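Local structure of apical membrane antigen 1 (Babesia divergens, 4APM) at residues Ile363-Gly367 / Glu393-Cys397; Cys252-Met256 / Met314-Tyr319; Lys50-Met54 / Asn216-Tyr220. The protein is a parasite membrane antigen, here as the three domains of its ectodomain, that probably takes part in host-cell invasion at the moving junction. All coordinates share one frame; numbering follows the deposited sequence.

Contact 1. Residues Ile363-Gly367 / Glu393-Cys397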
loop_
_atom_site.group_PDB
_atom_site.type_symbol
_atom_site.label_atom_id
_atom_site.label_comp_id
_atom_site.label_asym_id
_atom_site.label_seq_id
_atom_site.Cartn_x
_atom_site.Cartn_y
_atom_site.Cartn_z
ATOM N N ILE A 363 17.546 -12.246 -6.963
ATOM C CA ILE A 363 18.171 -10.915 -7.145
ATOM C C ILE A 363 19.176 -10.659 -6.016
ATOM O O ILE A 363 18.801 -10.525 -4.851
ATOM C CB ILE A 363 17.116 -9.782 -7.224
ATOM C CG1 ILE A 363 16.198 -9.971 -8.437
ATOM C CG2 ILE A 363 17.774 -8.409 -7.295
ATOM C CD1 ILE A 363 14.909 -9.166 -8.360
ATOM N N VAL A 364 20.461 -10.674 -6.353
ATOM C CA VAL A 364 21.505 -10.866 -5.342
ATOM C C VAL A 364 22.395 -9.626 -5.250
ATOM O O VAL A 364 22.916 -9.154 -6.255
ATOM C CB VAL A 364 22.347 -12.151 -5.603
ATOM C CG1 VAL A 364 23.337 -12.391 -4.471
ATOM C CG2 VAL A 364 21.444 -13.369 -5.755
ATOM N N THR A 365 22.493 -9.066 -4.047
ATOM C CA THR A 365 23.308 -7.875 -3.776
ATOM C C THR A 365 23.726 -7.905 -2.300
ATOM O O THR A 365 23.122 -8.601 -1.502
ATOM C CB THR A 365 22.528 -6.553 -4.033
ATOM O OG1 THR A 365 21.316 -6.547 -3.266
ATOM C CG2 THR A 365 22.199 -6.379 -5.511
ATOM N N ASN A 366 24.764 -7.158 -1.945
ATOM C CA ASN A 366 25.123 -6.978 -0.541
ATOM C C ASN A 366 24.282 -5.863 0.155
ATOM O O ASN A 366 24.153 -4.754 -0.374
ATOM C CB ASN A 366 26.629 -6.682 -0.421
ATOM C CG ASN A 366 27.059 -6.414 1.013
ATOM O OD1 ASN A 366 27.104 -7.329 1.836
ATOM N ND2 ASN A 366 27.298 -5.142 1.335
ATOM N N GLY A 367 23.719 -6.163 1.326
ATOM C CA GLY A 367 22.876 -5.190 2.025
ATOM C C GLY A 367 23.372 -4.794 3.406
ATOM O O GLY A 367 23.913 -5.631 4.142
ATOM N N GLU A 393 29.738 -15.180 -1.792
ATOM C CA GLU A 393 30.550 -14.398 -2.713
ATOM C C GLU A 393 30.098 -12.930 -2.797
ATOM O O GLU A 393 30.936 -12.019 -2.896
ATOM C CB GLU A 393 30.550 -15.047 -4.108
ATOM C CG GLU A 393 29.244 -15.751 -4.481
ATOM C CD GLU A 393 29.265 -17.265 -4.250
ATOM O OE1 GLU A 393 29.876 -17.992 -5.066
ATOM O OE2 GLU A 393 28.623 -17.741 -3.288
ATOM N N ALA A 394 28.781 -12.704 -2.742
ATOM C CA ALA A 394 28.218 -11.345 -2.812
ATOM C C ALA A 394 28.377 -10.559 -1.501
ATOM O O ALA A 394 28.585 -9.342 -1.514
ATOM C CB ALA A 394 26.756 -11.392 -3.230
ATOM N N LEU A 395 28.286 -11.266 -0.378
ATOM C CA LEU A 395 28.471 -10.656 0.937
ATOM C C LEU A 395 29.815 -9.937 1.093
ATOM O O LEU A 395 30.870 -10.557 0.993
ATOM C CB LEU A 395 28.335 -11.716 2.027
ATOM C CG LEU A 395 28.560 -11.218 3.452
ATOM C CD1 LEU A 395 27.462 -10.233 3.861
ATOM C CD2 LEU A 395 28.603 -12.410 4.397
ATOM N N LYS A 396 29.767 -8.636 1.362
ATOM C CA LYS A 396 30.942 -7.900 1.795
ATOM C C LYS A 396 31.093 -8.042 3.308
ATOM O O LYS A 396 30.165 -7.745 4.062
ATOM C CB LYS A 396 30.849 -6.433 1.361
ATOM C CG LYS A 396 30.569 -6.289 -0.132
ATOM C CD LYS A 396 30.733 -4.870 -0.671
ATOM C CE LYS A 396 30.413 -4.845 -2.167
ATOM N NZ LYS A 396 31.174 -3.824 -2.949
ATOM N N CYS A 397 32.223 -8.605 3.735
ATOM C CA CYS A 397 32.458 -8.906 5.147
ATOM C C CYS A 397 33.923 -8.718 5.537
ATOM O O CYS A 397 34.836 -9.098 4.803
ATOM C CB CYS A 397 31.995 -10.330 5.492
ATOM S SG CYS A 397 32.113 -10.773 7.252
#
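The backbone N of K396 donates to N366 OD1 at 3.0 Å, with the N-H pointing fairly directly at the oxygen (158°). The donor stands above the flat side-chain amide, 74° out of its carbonyl plane, so the bond is taken over the face of the group. On this same side lies the first part of the K396 side chain: its CB and CG rest over the amide, and K396 CG is 3.7 Å from N366 CG. A third neighbour, L395 CD1, comes to 3.6 Å from N366 OD1 although the side chain of L395 sets out in the other direction. N366 reaches these groups because its CG is anti to the backbone N (chi1 177°), extending the amide toward 393-397. The other end of the amide is held elsewhere, ND2 being hydrogen-bonded to S234 OG; with both ends fixed, the rotation of the group is set.

Nearer the start of each segment, the carbonyl of A394 packs on a methylene, its O lying 3.5 Å from N366 CB. The apolar part of the contact is the methyl of A394, whose CB meets the CG1 branch of V364 at 3.8 Å. Beyond CD the K396 chain leads away from 363-367 and is exposed. The carbonyls of E393, L395 and C397 bind a glycerol, probably from the crystallisation liquor.

Both segments are largely loop; 363-367 runs into strand 367-368 at G367, and 393-397 lies between strands 387-389 and 400-406. N366, just before strand 367-368, pairs through its backbone with C235 of strand 234-237, while L395 packs on strand 387-389 and K396 O accepts from T387 OG1. I363 and T365 pack on helix 8-16, and the disulfide C397-C415 ties the second loop to strand 410-416.

Contact 2. Residues Cys252-Met256 / Met314-Tyr319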
loop_
_atom_site.group_PDB
_atom_site.type_symbol
_atom_site.label_atom_id
_atom_site.label_comp_id
_atom_site.label_asym_id
_atom_site.label_seq_id
_atom_site.Cartn_x
_atom_site.Cartn_y
_atom_site.Cartn_z
ATOM N N CYS A 252 1.485 -1.682 12.483
ATOM C CA CYS A 252 2.505 -0.973 11.712
ATOM C C CYS A 252 1.930 -0.399 10.389
ATOM O O CYS A 252 2.118 0.796 10.048
ATOM C CB CYS A 252 3.638 -1.921 11.403
ATOM S SG CYS A 252 4.939 -1.150 10.448
ATOM N N SER A 253 1.166 -1.234 9.688
ATOM C CA SER A 253 0.553 -0.818 8.467
ATOM C C SER A 253 -0.388 0.376 8.708
ATOM O O SER A 253 -0.340 1.366 7.966
ATOM C CB SER A 253 -0.176 -1.989 7.799
ATOM O OG SER A 253 -0.693 -1.589 6.555
ATOM N N ALA A 254 -1.184 0.327 9.774
ATOM C CA ALA A 254 -2.170 1.404 10.025
ATOM C C ALA A 254 -1.494 2.731 10.386
ATOM O O ALA A 254 -2.007 3.803 10.074
ATOM C CB ALA A 254 -3.158 0.992 11.117
ATOM N N LEU A 255 -0.355 2.633 11.076
ATOM C CA LEU A 255 0.439 3.791 11.507
ATOM C C LEU A 255 1.017 4.524 10.305
ATOM O O LEU A 255 1.059 5.747 10.264
ATOM C CB LEU A 255 1.616 3.290 12.358
ATOM C CG LEU A 255 2.157 4.074 13.548
ATOM C CD1 LEU A 255 3.617 3.704 13.809
ATOM C CD2 LEU A 255 1.977 5.573 13.429
ATOM N N MET A 256 1.599 3.750 9.390
ATOM C CA MET A 256 2.175 4.293 8.176
ATOM C C MET A 256 1.070 4.893 7.274
ATOM O O MET A 256 1.229 5.990 6.691
ATOM C CB MET A 256 2.923 3.179 7.452
ATOM C CG MET A 256 3.300 3.553 6.033
ATOM S SD MET A 256 2.810 2.406 4.765
ATOM C CE MET A 256 2.997 0.718 5.407
ATOM N N MET A 314 4.671 9.357 3.309
ATOM C CA MET A 314 5.339 8.235 3.957
ATOM C C MET A 314 4.618 6.945 3.627
ATOM O O MET A 314 3.778 6.495 4.407
ATOM C CB MET A 314 5.375 8.440 5.454
ATOM C CG MET A 314 5.846 9.825 5.824
ATOM S SD MET A 314 6.140 9.947 7.596
ATOM C CE MET A 314 6.378 11.717 7.736
ATOM N N ASN A 315 5.002 6.327 2.510
ATOM C CA ASN A 315 4.221 5.265 1.858
ATOM C C ASN A 315 4.673 3.816 2.113
ATOM O O ASN A 315 4.107 2.888 1.537
ATOM C CB ASN A 315 4.192 5.497 0.336
ATOM C CG ASN A 315 3.555 6.829 -0.046
ATOM O OD1 ASN A 315 2.672 7.337 0.662
ATOM N ND2 ASN A 315 3.952 7.371 -1.213
ATOM N N TRP A 316 5.737 3.642 2.891
ATOM C CA TRP A 316 6.416 2.344 3.031
ATOM C C TRP A 316 6.857 2.234 4.454
ATOM O O TRP A 316 7.112 3.262 5.123
ATOM C CB TRP A 316 7.654 2.252 2.124
ATOM C CG TRP A 316 7.509 2.814 0.719
ATOM C CD1 TRP A 316 7.224 2.105 -0.451
ATOM C CD2 TRP A 316 7.718 4.207 0.280
ATOM N NE1 TRP A 316 7.215 2.957 -1.553
ATOM C CE2 TRP A 316 7.495 4.225 -1.172
ATOM C CE3 TRP A 316 8.000 5.402 0.929
ATOM C CZ2 TRP A 316 7.617 5.381 -1.920
ATOM C CZ3 TRP A 316 8.127 6.576 0.151
ATOM C CH2 TRP A 316 7.944 6.555 -1.240
ATOM N N ALA A 317 6.883 1.002 4.962
ATOM C CA ALA A 317 7.338 0.739 6.333
ATOM C C ALA A 317 8.041 -0.608 6.417
ATOM O O ALA A 317 7.745 -1.529 5.638
ATOM C CB ALA A 317 6.166 0.781 7.313
ATOM N N ASN A 318 8.989 -0.699 7.348
ATOM C CA ASN A 318 9.647 -1.955 7.690
ATOM C C ASN A 318 9.157 -2.409 9.020
ATOM O O ASN A 318 9.289 -1.700 10.008
ATOM C CB ASN A 318 11.138 -1.743 7.811
ATOM C CG ASN A 318 11.715 -1.080 6.598
ATOM O OD1 ASN A 318 11.826 0.142 6.559
ATOM N ND2 ASN A 318 12.000 -1.865 5.566
ATOM N N TYR A 319 8.562 -3.586 9.043
ATOM C CA TYR A 319 8.090 -4.152 10.269
ATOM C C TYR A 319 8.972 -5.327 10.645
ATOM O O TYR A 319 9.038 -6.316 9.922
ATOM C CB TYR A 319 6.652 -4.610 10.134
ATOM C CG TYR A 319 6.191 -5.313 11.366
ATOM C CD1 TYR A 319 6.165 -4.650 12.595
ATOM C CD2 TYR A 319 5.925 -6.679 11.341
ATOM C CE1 TYR A 319 5.747 -5.306 13.750
ATOM C CE2 TYR A 319 5.531 -7.344 12.477
ATOM C CZ TYR A 319 5.454 -6.662 13.674
ATOM O OH TYR A 319 5.100 -7.349 14.792
#
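C252 and M256, one helical turn apart, press their side chains onto A317 from the same face of their helix. The methyl of A317 lies 3.9 Å from C252 SG and 3.7 Å from M256 CE, touching both. C252 SG also touches Y319 CB at 3.9 Å; the sulfur sits obliquely to the tyrosine ring, 5.3 Å from its centroid, in a Cys sulfur-aromatic contact.

The M256 side chain sets out with CG anti to the backbone N (chi1 167°) and then bends at chi2 and chi3, which curls its thioether along the backbone of the strand entry. Its CG meets M314 O at 3.4 Å and its SD approaches N315 O at 3.5 Å. Helix and strand run nearly antiparallel, at 153°, with their axes 8.5 Å apart, and A317 is the small residue facing the helix.

Further out, the loop before the strand is fixed by N315, whose amide bonds to A261 N and G311 O, and whose CB covers one face of the W316 ring. The disulfide C252-C326 anchors helix 249-257 to strand 325-329, consistent with the helix-to-sheet cross-link of PAN modules, the clan to which the family belongs. Strand 316-320 runs between 325-329 and 342-346 in a four-stranded antiparallel sheet, and M345 of strand 342-346 packs against M256 and Y319.

Contact 3. Residues Lys50-Met54 / Asn216-Tyr220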
loop_
_atom_site.group_PDB
_atom_site.type_symbol
_atom_site.label_atom_id
_atom_site.label_comp_id
_atom_site.label_asym_id
_atom_site.label_seq_id
_atom_site.Cartn_x
_atom_site.Cartn_y
_atom_site.Cartn_z
ATOM N N LYS A 50 -3.945 4.824 -9.385
ATOM C CA LYS A 50 -3.846 3.701 -10.308
ATOM C C LYS A 50 -3.724 2.305 -9.622
ATOM O O LYS A 50 -3.946 1.260 -10.266
ATOM C CB LYS A 50 -2.701 3.935 -11.291
ATOM C CG LYS A 50 -2.988 5.020 -12.341
ATOM C CD LYS A 50 -1.813 5.250 -13.285
ATOM C CE LYS A 50 -0.528 5.538 -12.499
ATOM N NZ LYS A 50 0.564 6.213 -13.277
ATOM N N CYS A 51 -3.447 2.305 -8.316
ATOM C CA CYS A 51 -3.467 1.114 -7.503
ATOM C C CYS A 51 -4.713 1.090 -6.604
ATOM O O CYS A 51 -5.086 2.106 -6.022
ATOM C CB CYS A 51 -2.235 1.074 -6.632
ATOM S SG CYS A 51 -0.699 0.994 -7.564
ATOM N N PRO A 52 -5.357 -0.084 -6.488
ATOM C CA PRO A 52 -6.329 -0.245 -5.415
ATOM C C PRO A 52 -5.585 -0.258 -4.073
ATOM O O PRO A 52 -4.366 -0.496 -4.043
ATOM C CB PRO A 52 -6.937 -1.626 -5.712
ATOM C CG PRO A 52 -5.917 -2.347 -6.603
ATOM C CD PRO A 52 -4.804 -1.386 -6.924
ATOM N N VAL A 53 -6.274 0.127 -3.005
ATOM C CA VAL A 53 -5.688 0.222 -1.674
ATOM C C VAL A 53 -6.359 -0.825 -0.749
ATOM O O VAL A 53 -7.539 -0.705 -0.414
ATOM C CB VAL A 53 -5.899 1.648 -1.103
ATOM C CG1 VAL A 53 -5.227 1.795 0.241
ATOM C CG2 VAL A 53 -5.371 2.713 -2.087
ATOM N N MET A 54 -5.636 -1.877 -0.388
ATOM C CA MET A 54 -6.237 -2.949 0.412
ATOM C C MET A 54 -6.482 -2.470 1.852
ATOM O O MET A 54 -5.679 -1.722 2.425
ATOM C CB MET A 54 -5.354 -4.190 0.433
ATOM C CG MET A 54 -5.183 -4.863 -0.903
ATOM S SD MET A 54 -4.137 -6.326 -0.774
ATOM C CE MET A 54 -5.275 -7.568 -0.135
ATOM N N ASN A 216 1.841 -4.462 -11.224
ATOM C CA ASN A 216 2.425 -3.111 -11.370
ATOM C C ASN A 216 2.439 -2.304 -10.065
ATOM O O ASN A 216 3.047 -1.244 -9.988
ATOM C CB ASN A 216 1.665 -2.327 -12.450
ATOM C CG ASN A 216 2.044 -2.752 -13.865
ATOM O OD1 ASN A 216 3.088 -3.357 -14.082
ATOM N ND2 ASN A 216 1.214 -2.397 -14.834
ATOM N N CYS A 217 1.690 -2.784 -9.079
ATOM C CA CYS A 217 1.483 -2.087 -7.806
ATOM C C CYS A 217 2.067 -2.972 -6.711
ATOM O O CYS A 217 2.012 -4.195 -6.826
ATOM C CB CYS A 217 -0.023 -1.921 -7.562
ATOM S SG CYS A 217 -0.868 -0.756 -8.646
ATOM N N PRO A 218 2.597 -2.372 -5.632
ATOM C CA PRO A 218 3.151 -3.195 -4.553
ATOM C C PRO A 218 2.056 -3.691 -3.597
ATOM O O PRO A 218 1.931 -3.171 -2.494
ATOM C CB PRO A 218 4.065 -2.200 -3.817
ATOM C CG PRO A 218 3.353 -0.886 -3.981
ATOM C CD PRO A 218 2.832 -0.928 -5.391
ATOM N N MET A 219 1.322 -4.729 -3.991
ATOM C CA MET A 219 0.141 -5.168 -3.239
ATOM C C MET A 219 0.472 -6.039 -2.035
ATOM O O MET A 219 -0.361 -6.197 -1.149
ATOM C CB MET A 219 -0.854 -5.899 -4.156
ATOM C CG MET A 219 -1.284 -5.074 -5.374
ATOM S SD MET A 219 -1.917 -3.422 -4.947
ATOM C CE MET A 219 -3.209 -3.845 -3.805
ATOM N N TYR A 220 1.700 -6.555 -1.966
ATOM C CA TYR A 220 2.028 -7.502 -0.900
ATOM C C TYR A 220 3.257 -7.135 -0.097
ATOM O O TYR A 220 4.298 -6.797 -0.662
ATOM C CB TYR A 220 2.115 -8.946 -1.439
ATOM C CG TYR A 220 0.959 -9.279 -2.353
ATOM C CD1 TYR A 220 -0.334 -9.417 -1.853
ATOM C CD2 TYR A 220 1.133 -9.320 -3.730
ATOM C CE1 TYR A 220 -1.410 -9.644 -2.701
ATOM C CE2 TYR A 220 0.062 -9.551 -4.587
ATOM C CZ TYR A 220 -1.199 -9.715 -4.068
ATOM O OH TYR A 220 -2.260 -9.932 -4.929
#
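C51 and C217 bring the two backbones within 5.9 Å, CA to CA, and from there the chains diverge to 7.7 Å between the CA atoms of M54 and M219. A disulfide joins them, SG to SG at 2.1 Å, with a left-handed torsion of -94° about the sulfur-sulfur bond. In both cysteines SG is anti to the carbonyl carbon (chi1 -62° in C51 and -70° in C217), which turns the two sulfurs to each other from matching positions.

C217 is the first residue to leave the geometry of helix 213-216, and P218 after it forms the centre of an inverse gamma turn, closed by a weak bond from M219 N to C217 O. The cross-link is probably the domain I cystine known from other AMA1 proteins; it staples the approach to strand 53-54 to the connection between helix 213-216 and strand 225-231.

The turn presents M219 to the first segment. Its side chain is bent at chi2 and chi3, bringing SD to 4.0 Å from P52 CD, the two side chains crossing at about a right angle. From there CE reaches P52 O at 3.6 Å and M54 CG at 3.7 Å, touching both the proline carbonyl and the second methionine. M54 SD in turn lies 3.8 Å from M219 O. W213 of helix 213-216 packs on both P52 and M219, and Y203 of strand 202-205 touches P52 and M54. P218 touches F19 and V348, while M219 pairs through its backbone with S350.

How the contacts relate
Contacts 2 and 3 lie in the buried middle of the elongated chain, with centres 14 Å apart and nearest atoms about 6 Å apart, whereas contact 1 sits toward one end, its centre 26 Å from contact 2 and 29 Å from contact 3. None touches another. Along the chain contact 3 closes first, then contact 2, then contact 1. Each belongs to a different sheet: strand 53-54 edges the five-stranded one, 316-320 runs inside the four-stranded one, and 367-368 lies within the mixed one. Each contact also includes a disulfide cysteine. The series therefore samples successive parts of the ectodomain, probably domains I, II and III, each braced locally by its own cross-links.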